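Local coordinates for intracellular protein transport protein USO1 (PDB 6LSU), which is required for protein transport from the ER to the Golgi complex, as a homodimeric tether of which this chain is the globular head, at residues Leu68-Lys72 with Ser144-Leu150; Glu78-Lys82 with Ile157-Ile162; Lys116-Leu121 with Asp301-Val305; Gln449-Cys453 with Ala497-Glu501; Val502-Tyr506 with Thr562-Leu566. Residues are numbered along the deposited sequence.

Contact 1. Residues Leu68-Lys72 with Ser144-Leu150; sequences LNTLK and SEDLIHL
Consecutive armadillo repeats stack helix against helix, and here L68, L71, L147 and L150 fill the seam between ARM 1 and ARM 2. L68-K72, all helical, belongs to helix 56-73 of ARM 1, while S144-L150 opens helix 145-154 of ARM 2. The local axes approach to 11.4 Å with 51° between their N-to-C directions; the nearest CA atoms are those of K72 and L150, 7.6 Å apart. S144 (chi1 t) is the N-cap: its OG accepts from L147 N at 3.2 Å, and it faces the first helix, though K72 NZ stays 4.4 Å from S144 OG. L147 is the most covered residue. Its chi1 of -94° lies between wells, with CD1 3.7 Å from L68 CD1 (L68 is mt), CD2 4.1 Å from L71 CD2 and 4.2 Å from K72 CG. One turn on, L150 (tp) places CD2 3.8 Å from CD2 of L71, likewise tp, and 4.2 Å from K72 CA. The seam is thus aliphatic, with the methylenes of the lysine covering its exposed edge. L68 also packs on A140 and L141 of helix 132-143, L68 and L71 touch I88 and I84 of helix 78-91, and I148 turns to helix 178-187.

Contact 2. Residues Glu78-Lys82 with Ile157-Ile162; sequences EDSVK and IDNFHI
This is an inter-repeat contact between the beginnings of two helices, helix 78-91 of ARM 1 and helix 160-174 of ARM 2, and it illustrates how an N-cap asparagine can also bond across to a side chain of the neighbouring repeat. E78-K82 is helical throughout, with K82 N bonded to E78 O at 2.8 Å. I157-N159 is extended or turning, D158 being the centre of an inverse gamma turn, and the helix starts at F160. CA atoms pair E78 with N159 at 7.5 Å and K82 with I162 at 5.7 Å, so the segments draw together toward their C-terminal ends. N159 (chi1 t) is the N-cap: its OD1 accepts a weak bond from I162 N at 3.4 Å, while ND2 donates to E78 OE1 at 3.0 Å. The carboxylate gets there with E78 in chi1 m and chi2 t, and E78 OE2 lies 3.8 Å from I157 CG2. Next to this polar pair, I162 (mt) sends CD1 to within 3.6 Å of E78 O and 3.8 Å of V81 CG1; F154 of helix 145-154 touches both V81 and I162. K82 CB is 4.0 Å from I162 CG1 and K82 CD 4.0 Å from H161 CB, whereas K82 NZ forms a salt bridge with E86. Chemically, a single amide is divided between capping and cross-repeat bonding, which ties the start of one helix to that of the other beside an aliphatic core.

Contact 3. Residues Lys116-Leu121 with Asp301-Val305; sequences KYPSPL and DQRIV
K116-Y117 run extended into P118 (psi 93°), after which S119-L121 take helical phi/psi without regular helical bonds; a weak bond from L121 N to P118 O, 2.8 Å, curls this end. The segment belongs to the loop between helices 103-112 and 132-143, and packs on a helix far along the sequence: D301-V305 begins helix 301-317 in ARM 5, with V305 N bonded to D301 O at 3.1 Å. The closest CA atoms are P118 and Q302, 6.0 Å apart. P118 is the most covered residue: its CA lies 3.7 Å and its CB 3.9 Å from V305 CG2. V305 (chi1 t) also holds CG1 3.9 Å from K116 O. Beyond the curl, the poorly ordered L121 lays CD2 3.7 Å from D301 OD2. Y117 and P118 also pack on N254 of helix 251-264. Between the segments the contact is therefore van der Waals, one apolar pair (P118 with V305) plus methyls against a carboxylate and a carbonyl, while the Q302 amide (chi1 t, chi2 p) bonds to N306 and N254.

Contact 4. Residues Gln449-Cys453 with Ala497-Glu501; sequences QVQLC and ANLFE
Where a helix begins beside another, its unsatisfied amides and the carbonyl before it can be met by side chains across the gap, and Q449-C453 with A497-E501 is a full example. Q449-C453 is regular helix within helix 439-459; A497 and N498 lead into helix 499-504. The CA pairs Q449-N498 and C453-E501 are both 6.2 Å apart. Q449, chi1 and chi2 both m, faces the second segment and uses both ends of its amide: OE1 accepts from L499 N at 2.9 Å, and NE2 donates to A497 O at 3.2 Å. N498 (chi1 t) answers as N-cap. Its OD1 takes E501 N at 3.1 Å and, weakly, F500 N at 2.8 Å, while its ND2 donates to Q449 O at 2.6 Å, an oxygen that also receives C453 N at 3.2 Å. F500 (chi1 m) packs beside this network, with CE2 3.3 Å from V450 CG1, CB 3.8 Å from C453 CB, and Q449 CB at its ring edge, 3.7 Å from CD2. F500 also meets F524 edge-to-face, and E501 OE1 bonds to S456 OG. The arrangement is an Asn N-cap extended by a glutamine from the neighbouring helix, joining two helices of ARM 8 in the Uso1/p115 head.

Contact 5. Residues Val502-Tyr506 with Thr562-Leu566; sequences VLLNY and TISEL
Three residues, L566, L504 and I563, have the most surface covered in this contact, L566 leading. T562-L566 is helical, part of helix 559-568 in ARM 9; V502-Y506 begins in helix 499-504, and N505 and Y506 are extended. CA atoms pair L504 with I563 at 6.1 Å and Y506 with L566 at 6.8 Å. L566 (mt) points toward the L503-Y506 backbone: CD1 is 3.5 Å from L503 O and 3.7 Å from L504 C, CD2 3.6 Å from N505 O and 3.8 Å from Y506 CB, lying at the edge of the tyrosine ring. L504 (mt) brings CD2 to 3.8 Å from I563 CG1, and its O lies 3.5 Å from T562 CG2. I563 (mt) completes the set with CD1 4.0 Å from L503 CD2; F585 of helix 577-590 touches both L503 and I563. T562 OG1 is bonded to K558 O and T547. This is plain packing that joins ARM 8 to ARM 9 of the armadillo-repeat head, leucine methyls resting on backbone carbonyls and on neighbouring aliphatic groups.

How the contacts relate
Along the chain the contacts fall into an interleaved N-terminal trio and a C-terminal pair. Contacts 1 and 2 join ARM 1 to ARM 2 through successive helices, 56-73 then 78-91 against 145-154 then 160-174; their centres are 15 Å apart and they touch through L71 CD1 and V81 CA at 4.1 Å. Contact 3 packs the loop following helix 103-112 on the later ARM 5, its centre 38 Å from that of contact 1. Contacts 4 and 5, 13 Å apart between centres, share helix 499-504. The centres of contacts 1 and 5 lie 78 Å apart, so packing between adjacent repeats (1, 2, 5), within a repeat (4) and over a long sequence distance (3) is spread along an elongated head.

Contact 1. Residues Leu68-Lys72 with Ser144-Leu150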
# COMPACT_ATOMS: atom_id res chain seq x y z
N LEU A 68 0.02 19.39 41.97
CA LEU A 68 0.55 20.30 40.94
C LEU A 68 1.13 21.57 41.57
O LEU A 68 2.14 22.13 41.01
CB LEU A 68 -0.59 20.58 39.95
CG LEU A 68 -1.05 19.36 39.15
CD1 LEU A 68 -2.08 19.75 38.10
CD2 LEU A 68 0.12 18.67 38.48
N ASN A 69 0.56 22.04 42.68
CA ASN A 69 1.05 23.27 43.37
C ASN A 69 2.39 22.90 44.00
O ASN A 69 3.39 23.59 43.70
CB ASN A 69 0.05 23.82 44.38
CG ASN A 69 -1.07 24.61 43.73
OD1 ASN A 69 -2.19 24.63 44.22
ND2 ASN A 69 -0.77 25.23 42.60
N THR A 70 2.44 21.83 44.79
CA THR A 70 3.71 21.39 45.43
C THR A 70 4.78 21.05 44.37
O THR A 70 6.01 21.18 44.69
CB THR A 70 3.46 20.21 46.38
OG1 THR A 70 2.53 20.66 47.37
CG2 THR A 70 4.72 19.72 47.04
N LEU A 71 4.37 20.65 43.16
CA LEU A 71 5.33 20.33 42.07
C LEU A 71 6.02 21.62 41.59
O LEU A 71 7.24 21.60 41.40
CB LEU A 71 4.62 19.59 40.93
CG LEU A 71 5.53 19.23 39.74
CD1 LEU A 71 6.37 18.01 40.06
CD2 LEU A 71 4.73 19.02 38.47
N LYS A 72 5.30 22.72 41.38
CA LYS A 72 5.91 24.04 41.05
C LYS A 72 6.79 24.58 42.19
O LYS A 72 7.79 25.24 41.85
CB LYS A 72 4.82 25.06 40.75
CG LYS A 72 3.96 24.68 39.55
CD LYS A 72 3.05 25.78 39.12
CE LYS A 72 1.61 25.36 39.29
NZ LYS A 72 0.68 26.31 38.63
N SER A 144 -2.90 24.69 32.10
CA SER A 144 -1.61 25.24 32.60
C SER A 144 -0.53 25.11 31.51
O SER A 144 0.13 24.04 31.44
CB SER A 144 -1.24 24.51 33.87
OG SER A 144 -0.09 25.08 34.47
N GLU A 145 -0.37 26.15 30.68
CA GLU A 145 0.73 26.18 29.68
C GLU A 145 2.06 26.08 30.42
O GLU A 145 3.00 25.53 29.86
CB GLU A 145 0.65 27.44 28.81
CG GLU A 145 1.86 27.63 27.93
CD GLU A 145 1.71 28.69 26.85
OE1 GLU A 145 1.43 28.32 25.69
OE2 GLU A 145 1.91 29.89 27.17
N ASP A 146 2.13 26.55 31.67
CA ASP A 146 3.38 26.68 32.47
C ASP A 146 3.81 25.31 32.99
O ASP A 146 5.03 25.06 33.10
CB ASP A 146 3.19 27.64 33.65
CG ASP A 146 2.69 29.03 33.27
OD1 ASP A 146 2.85 29.42 32.08
OD2 ASP A 146 2.14 29.70 34.17
N LEU A 147 2.85 24.47 33.38
CA LEU A 147 3.13 23.08 33.84
C LEU A 147 3.82 22.30 32.71
O LEU A 147 4.86 21.67 33.00
CB LEU A 147 1.81 22.43 34.26
CG LEU A 147 1.50 22.55 35.74
CD1 LEU A 147 0.19 21.84 36.07
CD2 LEU A 147 2.64 21.98 36.55
N ILE A 148 3.27 22.33 31.49
CA ILE A 148 3.94 21.76 30.29
C ILE A 148 5.37 22.31 30.24
O ILE A 148 6.31 21.48 30.12
CB ILE A 148 3.18 22.06 28.98
CG1 ILE A 148 1.78 21.44 28.93
CG2 ILE A 148 3.99 21.59 27.79
CD1 ILE A 148 1.77 19.93 29.02
N HIS A 149 5.54 23.63 30.33
CA HIS A 149 6.88 24.27 30.23
C HIS A 149 7.74 23.78 31.41
O HIS A 149 8.96 23.55 31.23
CB HIS A 149 6.75 25.79 30.06
CG HIS A 149 6.12 26.21 28.77
ND1 HIS A 149 6.69 27.16 27.93
CD2 HIS A 149 4.97 25.84 28.16
CE1 HIS A 149 5.91 27.34 26.88
NE2 HIS A 149 4.85 26.55 26.99
N LEU A 150 7.14 23.51 32.57
CA LEU A 150 7.90 23.00 33.75
C LEU A 150 8.42 21.60 33.43
O LEU A 150 9.66 21.36 33.52
CB LEU A 150 7.01 22.96 35.00
CG LEU A 150 7.64 22.34 36.24
CD1 LEU A 150 8.78 23.18 36.74
CD2 LEU A 150 6.63 22.14 37.35

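Contact 2. Residues Glu78-Lys82 with Ile157-Ile162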
# COMPACT_ATOMS: atom_id res chain seq x y z
N GLU A 78 14.66 16.63 43.91
CA GLU A 78 14.54 15.46 43.00
C GLU A 78 13.55 14.44 43.57
O GLU A 78 12.68 13.97 42.79
CB GLU A 78 15.91 14.86 42.76
CG GLU A 78 16.72 15.67 41.78
CD GLU A 78 18.00 14.96 41.43
OE1 GLU A 78 18.16 13.78 41.85
OE2 GLU A 78 18.81 15.57 40.77
N ASP A 79 13.62 14.14 44.86
CA ASP A 79 12.73 13.11 45.47
C ASP A 79 11.28 13.64 45.45
O ASP A 79 10.32 12.82 45.37
CB ASP A 79 13.22 12.67 46.85
CG ASP A 79 14.62 12.08 46.80
OD1 ASP A 79 15.57 12.86 46.61
OD2 ASP A 79 14.76 10.84 46.91
N SER A 80 11.11 14.96 45.48
CA SER A 80 9.77 15.60 45.52
C SER A 80 9.10 15.51 44.15
O SER A 80 7.92 15.06 44.10
CB SER A 80 9.83 17.03 46.00
OG SER A 80 9.97 17.07 47.42
N VAL A 81 9.82 15.97 43.10
CA VAL A 81 9.45 15.84 41.67
C VAL A 81 9.20 14.36 41.34
O VAL A 81 8.22 14.05 40.65
CB VAL A 81 10.54 16.41 40.76
CG1 VAL A 81 10.23 16.10 39.31
CG2 VAL A 81 10.73 17.91 40.96
N LYS A 82 10.07 13.46 41.77
CA LYS A 82 9.96 12.06 41.31
C LYS A 82 8.66 11.49 41.89
O LYS A 82 7.89 10.88 41.12
CB LYS A 82 11.27 11.32 41.66
CG LYS A 82 11.21 9.81 41.64
CD LYS A 82 12.57 9.14 41.51
CE LYS A 82 12.73 7.91 42.38
NZ LYS A 82 11.50 7.07 42.47
N ILE A 157 17.11 18.30 34.49
CA ILE A 157 17.46 17.57 35.75
C ILE A 157 18.33 16.38 35.37
O ILE A 157 18.06 15.74 34.35
CB ILE A 157 16.22 17.12 36.55
CG1 ILE A 157 15.38 18.32 36.99
CG2 ILE A 157 16.64 16.27 37.74
CD1 ILE A 157 14.19 17.97 37.89
N ASP A 158 19.32 16.10 36.20
CA ASP A 158 20.35 15.06 36.00
C ASP A 158 19.85 13.79 36.70
O ASP A 158 20.62 13.18 37.48
CB ASP A 158 21.70 15.60 36.49
CG ASP A 158 22.79 14.54 36.48
OD1 ASP A 158 23.25 14.21 35.36
OD2 ASP A 158 23.13 14.03 37.60
N ASN A 159 18.60 13.41 36.45
CA ASN A 159 17.92 12.25 37.08
C ASN A 159 17.21 11.41 36.00
O ASN A 159 16.27 11.94 35.36
CB ASN A 159 17.00 12.72 38.20
CG ASN A 159 16.48 11.57 39.04
OD1 ASN A 159 15.98 10.58 38.50
ND2 ASN A 159 16.56 11.71 40.36
N PHE A 160 17.61 10.14 35.83
CA PHE A 160 17.08 9.14 34.85
C PHE A 160 15.56 9.02 34.99
O PHE A 160 14.82 9.29 34.01
CB PHE A 160 17.76 7.78 35.04
CG PHE A 160 17.28 6.66 34.15
CD1 PHE A 160 17.69 6.59 32.82
CD2 PHE A 160 16.42 5.67 34.63
CE1 PHE A 160 17.28 5.55 31.99
CE2 PHE A 160 15.98 4.65 33.77
CZ PHE A 160 16.45 4.57 32.47
N HIS A 161 15.08 8.65 36.18
CA HIS A 161 13.63 8.42 36.42
C HIS A 161 12.81 9.68 36.09
O HIS A 161 11.80 9.56 35.45
CB HIS A 161 13.44 7.93 37.81
CG HIS A 161 14.36 6.82 38.12
ND1 HIS A 161 15.40 6.95 39.00
CD2 HIS A 161 14.43 5.56 37.64
CE1 HIS A 161 16.05 5.82 39.11
NE2 HIS A 161 15.47 4.95 38.29
N ILE A 162 13.29 10.86 36.43
CA ILE A 162 12.47 12.09 36.24
C ILE A 162 12.34 12.34 34.75
O ILE A 162 11.31 12.69 34.26
CB ILE A 162 13.08 13.29 37.01
CG1 ILE A 162 12.91 13.12 38.52
CG2 ILE A 162 12.45 14.59 36.56
CD1 ILE A 162 13.58 14.26 39.27

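Contact 3. Residues Lys116-Leu121 with Asp301-Val305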
# COMPACT_ATOMS: atom_id res chain seq x y z
N LYS A 116 2.16 2.34 12.09
CA LYS A 116 1.66 1.04 11.57
C LYS A 116 2.57 -0.02 12.17
O LYS A 116 3.80 0.02 11.92
CB LYS A 116 1.66 0.97 10.03
CG LYS A 116 0.84 2.05 9.31
CD LYS A 116 1.49 3.43 9.33
CE LYS A 116 0.53 4.59 9.11
NZ LYS A 116 1.18 5.89 9.38
N TYR A 117 2.01 -0.88 13.01
CA TYR A 117 2.80 -1.81 13.85
C TYR A 117 2.42 -3.24 13.45
O TYR A 117 1.45 -3.42 12.71
CB TYR A 117 2.67 -1.36 15.30
CG TYR A 117 3.73 -0.34 15.65
CD1 TYR A 117 3.58 0.99 15.28
CD2 TYR A 117 4.93 -0.74 16.24
CE1 TYR A 117 4.58 1.92 15.54
CE2 TYR A 117 5.94 0.18 16.52
CZ TYR A 117 5.75 1.51 16.16
OH TYR A 117 6.66 2.50 16.39
N PRO A 118 3.23 -4.27 13.85
CA PRO A 118 2.92 -5.66 13.51
C PRO A 118 1.58 -6.07 14.11
O PRO A 118 1.59 -6.48 15.29
CB PRO A 118 4.02 -6.52 14.17
CG PRO A 118 5.09 -5.54 14.59
CD PRO A 118 4.40 -4.18 14.74
N SER A 119 0.50 -5.91 13.32
CA SER A 119 -0.93 -6.07 13.72
C SER A 119 -1.08 -7.41 14.44
O SER A 119 -1.59 -7.45 15.57
CB SER A 119 -1.91 -5.95 12.55
OG SER A 119 -1.49 -4.97 11.60
N PRO A 120 -0.59 -8.52 13.85
CA PRO A 120 -0.64 -9.82 14.52
C PRO A 120 -0.03 -9.71 15.94
O PRO A 120 -0.69 -10.08 16.89
CB PRO A 120 0.18 -10.76 13.60
CG PRO A 120 0.15 -10.08 12.24
CD PRO A 120 0.09 -8.60 12.54
N LEU A 121 1.17 -9.13 16.03
CA LEU A 121 2.04 -9.12 17.24
C LEU A 121 1.49 -8.19 18.34
O LEU A 121 2.00 -8.29 19.47
CB LEU A 121 3.46 -8.68 16.87
CG LEU A 121 4.19 -9.54 15.84
CD1 LEU A 121 5.66 -9.69 16.24
CD2 LEU A 121 3.55 -10.92 15.68
N ASP A 301 7.47 -11.53 11.49
CA ASP A 301 6.44 -10.49 11.30
C ASP A 301 7.05 -9.12 11.57
O ASP A 301 6.77 -8.18 10.88
CB ASP A 301 5.25 -10.80 12.22
CG ASP A 301 4.34 -11.87 11.68
OD1 ASP A 301 4.07 -11.85 10.47
OD2 ASP A 301 3.92 -12.73 12.44
N GLN A 302 7.96 -9.02 12.53
CA GLN A 302 8.56 -7.71 12.86
C GLN A 302 9.45 -7.24 11.69
O GLN A 302 9.37 -6.00 11.29
CB GLN A 302 9.30 -7.79 14.18
CG GLN A 302 9.79 -6.44 14.66
CD GLN A 302 8.65 -5.45 14.73
OE1 GLN A 302 7.76 -5.60 15.55
NE2 GLN A 302 8.67 -4.38 13.94
N ARG A 303 10.28 -8.15 11.16
CA ARG A 303 11.23 -7.73 10.09
C ARG A 303 10.46 -7.43 8.80
O ARG A 303 10.83 -6.46 8.11
CB ARG A 303 12.27 -8.81 9.87
CG ARG A 303 13.01 -9.10 11.16
CD ARG A 303 13.82 -10.33 11.07
NE ARG A 303 14.59 -10.40 12.27
CZ ARG A 303 15.69 -11.08 12.40
NH1 ARG A 303 16.14 -11.80 11.40
NH2 ARG A 303 16.33 -11.01 13.54
N ILE A 304 9.37 -8.15 8.57
CA ILE A 304 8.44 -7.89 7.42
C ILE A 304 7.89 -6.46 7.52
O ILE A 304 7.93 -5.72 6.50
CB ILE A 304 7.29 -8.92 7.37
CG1 ILE A 304 7.87 -10.26 6.88
CG2 ILE A 304 6.13 -8.42 6.48
CD1 ILE A 304 6.92 -11.46 7.01
N VAL A 305 7.37 -6.11 8.71
CA VAL A 305 6.81 -4.76 8.97
C VAL A 305 7.92 -3.71 8.85
O VAL A 305 7.63 -2.67 8.31
CB VAL A 305 6.14 -4.68 10.35
CG1 VAL A 305 5.57 -3.27 10.65
CG2 VAL A 305 5.04 -5.72 10.51

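Contact 4. Residues Gln449-Cys453 with Ala497-Glu501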
# COMPACT_ATOMS: atom_id res chain seq x y z
N GLN A 449 7.91 -8.04 -29.27
CA GLN A 449 7.02 -9.15 -28.85
C GLN A 449 6.49 -9.91 -30.07
O GLN A 449 6.42 -11.15 -29.96
CB GLN A 449 5.82 -8.66 -28.03
CG GLN A 449 6.17 -8.29 -26.61
CD GLN A 449 6.16 -9.48 -25.70
OE1 GLN A 449 5.12 -10.14 -25.50
NE2 GLN A 449 7.30 -9.73 -25.08
N VAL A 450 6.15 -9.21 -31.17
CA VAL A 450 5.65 -9.88 -32.41
C VAL A 450 6.78 -10.67 -33.07
O VAL A 450 6.47 -11.79 -33.48
CB VAL A 450 4.98 -8.94 -33.41
CG1 VAL A 450 3.89 -8.12 -32.75
CG2 VAL A 450 5.97 -8.03 -34.11
N GLN A 451 8.02 -10.17 -33.15
CA GLN A 451 9.17 -10.98 -33.65
C GLN A 451 9.15 -12.33 -32.93
O GLN A 451 9.03 -13.35 -33.62
CB GLN A 451 10.53 -10.32 -33.41
CG GLN A 451 10.67 -8.94 -34.03
CD GLN A 451 10.92 -8.98 -35.52
OE1 GLN A 451 10.41 -9.84 -36.25
NE2 GLN A 451 11.73 -8.03 -36.00
N LEU A 452 9.20 -12.32 -31.60
CA LEU A 452 9.33 -13.56 -30.76
C LEU A 452 8.17 -14.52 -31.05
O LEU A 452 8.41 -15.73 -31.06
CB LEU A 452 9.37 -13.18 -29.28
CG LEU A 452 10.74 -12.80 -28.72
CD1 LEU A 452 11.68 -14.01 -28.71
CD2 LEU A 452 11.36 -11.65 -29.50
N CYS A 453 6.96 -14.00 -31.30
CA CYS A 453 5.77 -14.80 -31.67
C CYS A 453 6.00 -15.45 -33.04
O CYS A 453 5.65 -16.64 -33.16
CB CYS A 453 4.48 -13.99 -31.68
SG CYS A 453 2.99 -15.00 -31.98
N ALA A 497 7.89 -15.36 -21.91
CA ALA A 497 7.50 -13.97 -21.55
C ALA A 497 6.78 -13.27 -22.71
O ALA A 497 6.98 -12.04 -22.84
CB ALA A 497 8.72 -13.18 -21.11
N ASN A 498 5.97 -13.99 -23.50
CA ASN A 498 5.34 -13.44 -24.73
C ASN A 498 3.82 -13.40 -24.59
O ASN A 498 3.20 -14.41 -24.29
CB ASN A 498 5.78 -14.18 -26.00
CG ASN A 498 5.45 -13.35 -27.23
OD1 ASN A 498 4.28 -13.14 -27.57
ND2 ASN A 498 6.46 -12.76 -27.86
N LEU A 499 3.27 -12.21 -24.78
CA LEU A 499 1.85 -11.91 -24.53
C LEU A 499 1.05 -12.42 -25.72
O LEU A 499 -0.12 -12.75 -25.52
CB LEU A 499 1.66 -10.39 -24.36
CG LEU A 499 2.25 -9.78 -23.10
CD1 LEU A 499 2.37 -8.26 -23.21
CD2 LEU A 499 1.42 -10.14 -21.90
N PHE A 500 1.65 -12.41 -26.92
CA PHE A 500 1.03 -12.88 -28.18
C PHE A 500 0.88 -14.39 -28.13
O PHE A 500 -0.16 -14.93 -28.53
CB PHE A 500 1.86 -12.41 -29.36
CG PHE A 500 1.65 -10.96 -29.68
CD1 PHE A 500 0.43 -10.51 -30.15
CD2 PHE A 500 2.68 -10.05 -29.53
CE1 PHE A 500 0.25 -9.17 -30.47
CE2 PHE A 500 2.47 -8.71 -29.80
CZ PHE A 500 1.27 -8.28 -30.29
N GLU A 501 1.88 -15.06 -27.56
CA GLU A 501 1.79 -16.50 -27.29
C GLU A 501 0.47 -16.77 -26.56
O GLU A 501 -0.22 -17.66 -26.99
CB GLU A 501 3.00 -16.97 -26.50
CG GLU A 501 3.50 -18.34 -26.93
CD GLU A 501 4.92 -18.66 -26.48
OE1 GLU A 501 5.58 -19.47 -27.18
OE2 GLU A 501 5.36 -18.10 -25.45

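Contact 5. Residues Val502-Tyr506 with Thr562-Leu566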
# COMPACT_ATOMS: atom_id res chain seq x y z
N VAL A 502 0.14 -16.01 -25.51
CA VAL A 502 -1.09 -16.28 -24.71
C VAL A 502 -2.31 -15.84 -25.53
O VAL A 502 -3.26 -16.61 -25.73
CB VAL A 502 -1.04 -15.59 -23.35
CG1 VAL A 502 -2.39 -15.60 -22.65
CG2 VAL A 502 0.04 -16.21 -22.47
N LEU A 503 -2.28 -14.63 -26.03
CA LEU A 503 -3.48 -14.02 -26.66
C LEU A 503 -3.93 -14.80 -27.92
O LEU A 503 -5.15 -14.76 -28.22
CB LEU A 503 -3.15 -12.59 -27.05
CG LEU A 503 -4.30 -11.84 -27.67
CD1 LEU A 503 -5.29 -11.49 -26.60
CD2 LEU A 503 -3.88 -10.58 -28.39
N LEU A 504 -3.03 -15.46 -28.66
CA LEU A 504 -3.32 -15.96 -30.03
C LEU A 504 -3.11 -17.48 -30.12
O LEU A 504 -3.16 -18.02 -31.22
CB LEU A 504 -2.43 -15.23 -31.07
CG LEU A 504 -2.60 -13.70 -31.18
CD1 LEU A 504 -1.49 -13.06 -31.99
CD2 LEU A 504 -3.95 -13.34 -31.81
N ASN A 505 -2.83 -18.14 -29.01
CA ASN A 505 -2.67 -19.61 -28.97
C ASN A 505 -3.73 -20.18 -28.05
O ASN A 505 -4.34 -19.40 -27.28
CB ASN A 505 -1.30 -20.11 -28.53
CG ASN A 505 -0.23 -19.86 -29.57
OD1 ASN A 505 -0.47 -19.13 -30.54
ND2 ASN A 505 0.96 -20.42 -29.37
N TYR A 506 -3.98 -21.47 -28.23
CA TYR A 506 -5.00 -22.23 -27.50
C TYR A 506 -4.25 -22.94 -26.38
O TYR A 506 -3.19 -23.53 -26.66
CB TYR A 506 -5.78 -23.16 -28.44
CG TYR A 506 -6.75 -24.03 -27.69
CD1 TYR A 506 -7.91 -23.49 -27.14
CD2 TYR A 506 -6.45 -25.36 -27.44
CE1 TYR A 506 -8.77 -24.28 -26.40
CE2 TYR A 506 -7.31 -26.16 -26.69
CZ TYR A 506 -8.47 -25.62 -26.18
OH TYR A 506 -9.32 -26.41 -25.46
N THR A 562 -8.25 -15.10 -35.46
CA THR A 562 -7.66 -16.06 -34.47
C THR A 562 -8.29 -15.91 -33.06
O THR A 562 -8.56 -16.92 -32.39
CB THR A 562 -6.15 -15.86 -34.32
OG1 THR A 562 -5.48 -15.81 -35.58
CG2 THR A 562 -5.54 -16.99 -33.53
N ILE A 563 -8.47 -14.69 -32.58
CA ILE A 563 -9.09 -14.43 -31.24
C ILE A 563 -10.57 -14.87 -31.31
O ILE A 563 -11.07 -15.42 -30.29
CB ILE A 563 -8.93 -12.94 -30.84
CG1 ILE A 563 -7.47 -12.62 -30.50
CG2 ILE A 563 -9.84 -12.52 -29.70
CD1 ILE A 563 -7.12 -11.15 -30.59
N SER A 564 -11.23 -14.61 -32.46
CA SER A 564 -12.67 -14.96 -32.69
C SER A 564 -12.88 -16.47 -32.54
O SER A 564 -13.73 -16.86 -31.75
CB SER A 564 -13.15 -14.48 -34.02
OG SER A 564 -13.24 -13.05 -34.05
N GLU A 565 -12.06 -17.27 -33.22
CA GLU A 565 -12.01 -18.75 -33.08
C GLU A 565 -11.78 -19.10 -31.61
O GLU A 565 -12.58 -19.90 -31.07
CB GLU A 565 -10.92 -19.35 -33.97
CG GLU A 565 -11.44 -20.34 -35.01
CD GLU A 565 -10.91 -20.10 -36.41
OE1 GLU A 565 -11.22 -19.02 -36.97
OE2 GLU A 565 -10.16 -20.98 -36.93
N LEU A 566 -10.77 -18.50 -30.96
CA LEU A 566 -10.46 -18.75 -29.52
C LEU A 566 -11.69 -18.42 -28.67
O LEU A 566 -12.06 -19.25 -27.82
CB LEU A 566 -9.23 -17.94 -29.11
CG LEU A 566 -7.92 -18.52 -29.61
CD1 LEU A 566 -6.78 -17.50 -29.54
CD2 LEU A 566 -7.59 -19.82 -28.87